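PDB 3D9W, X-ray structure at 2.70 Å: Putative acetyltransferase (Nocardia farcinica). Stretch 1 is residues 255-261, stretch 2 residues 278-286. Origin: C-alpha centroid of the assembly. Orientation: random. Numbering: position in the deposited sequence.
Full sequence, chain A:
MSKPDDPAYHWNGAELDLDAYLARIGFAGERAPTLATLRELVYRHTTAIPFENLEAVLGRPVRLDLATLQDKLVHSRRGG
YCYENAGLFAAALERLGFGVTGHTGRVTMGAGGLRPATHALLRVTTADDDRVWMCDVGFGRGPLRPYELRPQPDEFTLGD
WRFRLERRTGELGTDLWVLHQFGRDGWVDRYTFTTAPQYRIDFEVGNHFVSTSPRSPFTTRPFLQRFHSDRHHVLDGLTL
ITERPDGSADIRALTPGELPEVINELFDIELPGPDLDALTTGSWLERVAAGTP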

# COMPACT_ATOMS: atom_id res chain seq x y z
N THR A 255 -14.48 2.74 21.31
CA THR A 255 -15.91 2.53 21.32
C THR A 255 -16.38 3.06 19.97
O THR A 255 -15.71 3.90 19.36
CB THR A 255 -16.60 3.34 22.43
OG1 THR A 255 -16.59 4.73 22.11
CG2 THR A 255 -15.87 3.14 23.73
N PRO A 256 -17.53 2.57 19.47
CA PRO A 256 -18.04 3.02 18.17
C PRO A 256 -18.12 4.54 18.08
O PRO A 256 -17.72 5.12 17.08
CB PRO A 256 -19.40 2.35 18.09
CG PRO A 256 -19.16 1.06 18.81
CD PRO A 256 -18.40 1.51 20.02
N GLY A 257 -18.64 5.17 19.12
CA GLY A 257 -18.77 6.61 19.12
C GLY A 257 -17.46 7.35 18.95
O GLY A 257 -17.44 8.49 18.50
N GLU A 258 -16.36 6.69 19.31
CA GLU A 258 -15.03 7.28 19.21
C GLU A 258 -14.44 7.22 17.80
O GLU A 258 -13.51 7.97 17.48
CB GLU A 258 -14.07 6.57 20.17
CG GLU A 258 -14.34 6.73 21.65
CD GLU A 258 -13.28 6.03 22.50
OE1 GLU A 258 -13.17 4.79 22.40
OE2 GLU A 258 -12.56 6.73 23.26
N LEU A 259 -14.99 6.34 16.97
CA LEU A 259 -14.48 6.17 15.62
C LEU A 259 -14.38 7.42 14.74
O LEU A 259 -13.31 7.70 14.21
CB LEU A 259 -15.27 5.09 14.90
CG LEU A 259 -15.01 3.67 15.42
CD1 LEU A 259 -15.95 2.71 14.74
CD2 LEU A 259 -13.56 3.28 15.16
N PRO A 260 -15.48 8.18 14.58
CA PRO A 260 -15.45 9.39 13.74
C PRO A 260 -14.25 10.31 13.96
O PRO A 260 -13.56 10.67 13.00
CB PRO A 260 -16.76 10.07 14.09
CG PRO A 260 -17.66 8.93 14.29
CD PRO A 260 -16.83 7.99 15.14
N GLU A 261 -14.00 10.66 15.21
CA GLU A 261 -12.90 11.55 15.54
C GLU A 261 -11.54 10.96 15.24
O GLU A 261 -10.69 11.62 14.65
CB GLU A 261 -12.96 11.94 17.02
CG GLU A 261 -11.74 12.68 17.49
CD GLU A 261 -12.04 13.64 18.61
OE1 GLU A 261 -12.75 14.62 18.37
OE2 GLU A 261 -11.56 13.41 19.72
N ALA A 278 -23.47 4.57 9.35
CA ALA A 278 -23.41 3.18 8.89
C ALA A 278 -22.23 2.45 9.52
O ALA A 278 -22.35 1.29 9.93
CB ALA A 278 -23.27 3.15 7.37
N LEU A 279 -21.10 3.13 9.60
CA LEU A 279 -19.89 2.57 10.19
C LEU A 279 -20.15 2.31 11.67
O LEU A 279 -19.99 1.19 12.16
CB LEU A 279 -18.75 3.59 10.05
CG LEU A 279 -17.38 3.10 9.61
CD1 LEU A 279 -16.86 2.06 10.58
CD2 LEU A 279 -17.49 2.52 8.21
N THR A 280 -20.55 3.38 12.35
CA THR A 280 -20.85 3.40 13.78
C THR A 280 -21.80 2.32 14.27
O THR A 280 -21.82 2.01 15.46
CB THR A 280 -21.43 4.78 14.16
OG1 THR A 280 -20.36 5.73 14.24
CG2 THR A 280 -22.17 4.72 15.49
N THR A 281 -22.58 1.75 13.36
CA THR A 281 -23.57 0.75 13.77
C THR A 281 -23.54 -0.50 12.91
O THR A 281 -24.47 -1.28 12.94
CB THR A 281 -24.97 1.34 13.67
OG1 THR A 281 -25.37 1.32 12.30
CG2 THR A 281 -24.97 2.79 14.15
N GLY A 282 -22.46 -0.67 12.15
CA GLY A 282 -22.36 -1.83 11.27
C GLY A 282 -22.41 -3.17 11.98
O GLY A 282 -21.89 -3.31 13.09
N SER A 283 -23.03 -4.15 11.34
CA SER A 283 -23.15 -5.48 11.93
C SER A 283 -21.77 -6.06 12.18
O SER A 283 -21.64 -7.07 12.87
CB SER A 283 -23.93 -6.42 11.00
OG SER A 283 -23.30 -6.55 9.74
N TRP A 284 -20.74 -5.41 11.64
CA TRP A 284 -19.37 -5.88 11.82
C TRP A 284 -18.96 -5.85 13.30
O TRP A 284 -18.26 -6.74 13.78
CB TRP A 284 -18.38 -5.04 10.98
CG TRP A 284 -18.32 -3.57 11.34
CD1 TRP A 284 -19.10 -2.56 10.84
CD2 TRP A 284 -17.40 -2.95 12.25
NE1 TRP A 284 -18.73 -1.35 11.38
CE2 TRP A 284 -17.69 -1.56 12.25
CE3 TRP A 284 -16.37 -3.42 13.07
CZ2 TRP A 284 -16.97 -0.65 13.03
CZ3 TRP A 284 -15.65 -2.50 13.85
CH2 TRP A 284 -15.96 -1.14 13.82
N LEU A 285 -19.41 -4.81 14.01
CA LEU A 285 -19.10 -4.65 15.43
C LEU A 285 -19.52 -5.87 16.24
O LEU A 285 -18.87 -6.23 17.22
CB LEU A 285 -19.81 -3.42 16.00
CG LEU A 285 -19.46 -2.03 15.50
CD1 LEU A 285 -20.55 -1.07 15.94
CD2 LEU A 285 -18.12 -1.60 16.04
N GLU A 286 -20.62 -6.51 15.84
CA GLU A 286 -21.08 -7.67 16.59
C GLU A 286 -20.03 -8.78 16.59
O GLU A 286 -20.02 -9.62 17.49
CB GLU A 286 -22.41 -8.17 16.02
CG GLU A 286 -23.49 -7.09 16.07
CD GLU A 286 -23.51 -6.35 17.41
OE1 GLU A 286 -23.84 -7.00 18.44
OE2 GLU A 286 -23.19 -5.14 17.45

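No hydrogen bond joins the two stretches, although their backbones approach closely: the CA atoms of Pro 256 and Thr 280 lie 5.2 Å apart. The contact is therefore one of shape and apolar surface, and it is small, burying 240 Å² summed over both sides.

At the point of closest backbone approach, the nitrogen of Pro 256 carries no hydrogen to donate, and it is a carbon that faces the neighbouring carbonyl: CB of Pro 256 rests 3.6 Å from O of Thr 280, a van der Waals contact. The same ring reaches the second stretch again through CG of Pro 256, which sits 3.8 Å from CD1 of Leu 285; both CA-to-CB bonds point toward the opposing stretch. One turn further along, CG of Pro 260 lies 4.2 Å from OG1 of Thr 280, a looser approach.

Leu 259 is buried and makes two apolar contacts. With chi1 m and chi2 t, CD1 of Leu 259 comes within 3.9 Å of CZ2 of Trp 284 and 4.3 Å of CD1 of Leu 279. The methyl meets the indole at its edge, near the ring plane, so this is apolar packing rather than a methyl laid on the aromatic face.

Internal bonds link residues within each stretch. The indole NE1 of Trp 284 donates to O of Leu 279 at 2.9 Å with an N-H...O angle of 140°, tying the ring back to the last turn of the helix. That same carbonyl O of Leu 279 accepts from N of Gly 282 at 3.1 Å. In the first stretch, N of Thr 255 donates to OE1 of Glu 258 at 2.7 Å, while N of Leu 259 donates to O of Pro 256 at 3.0 Å.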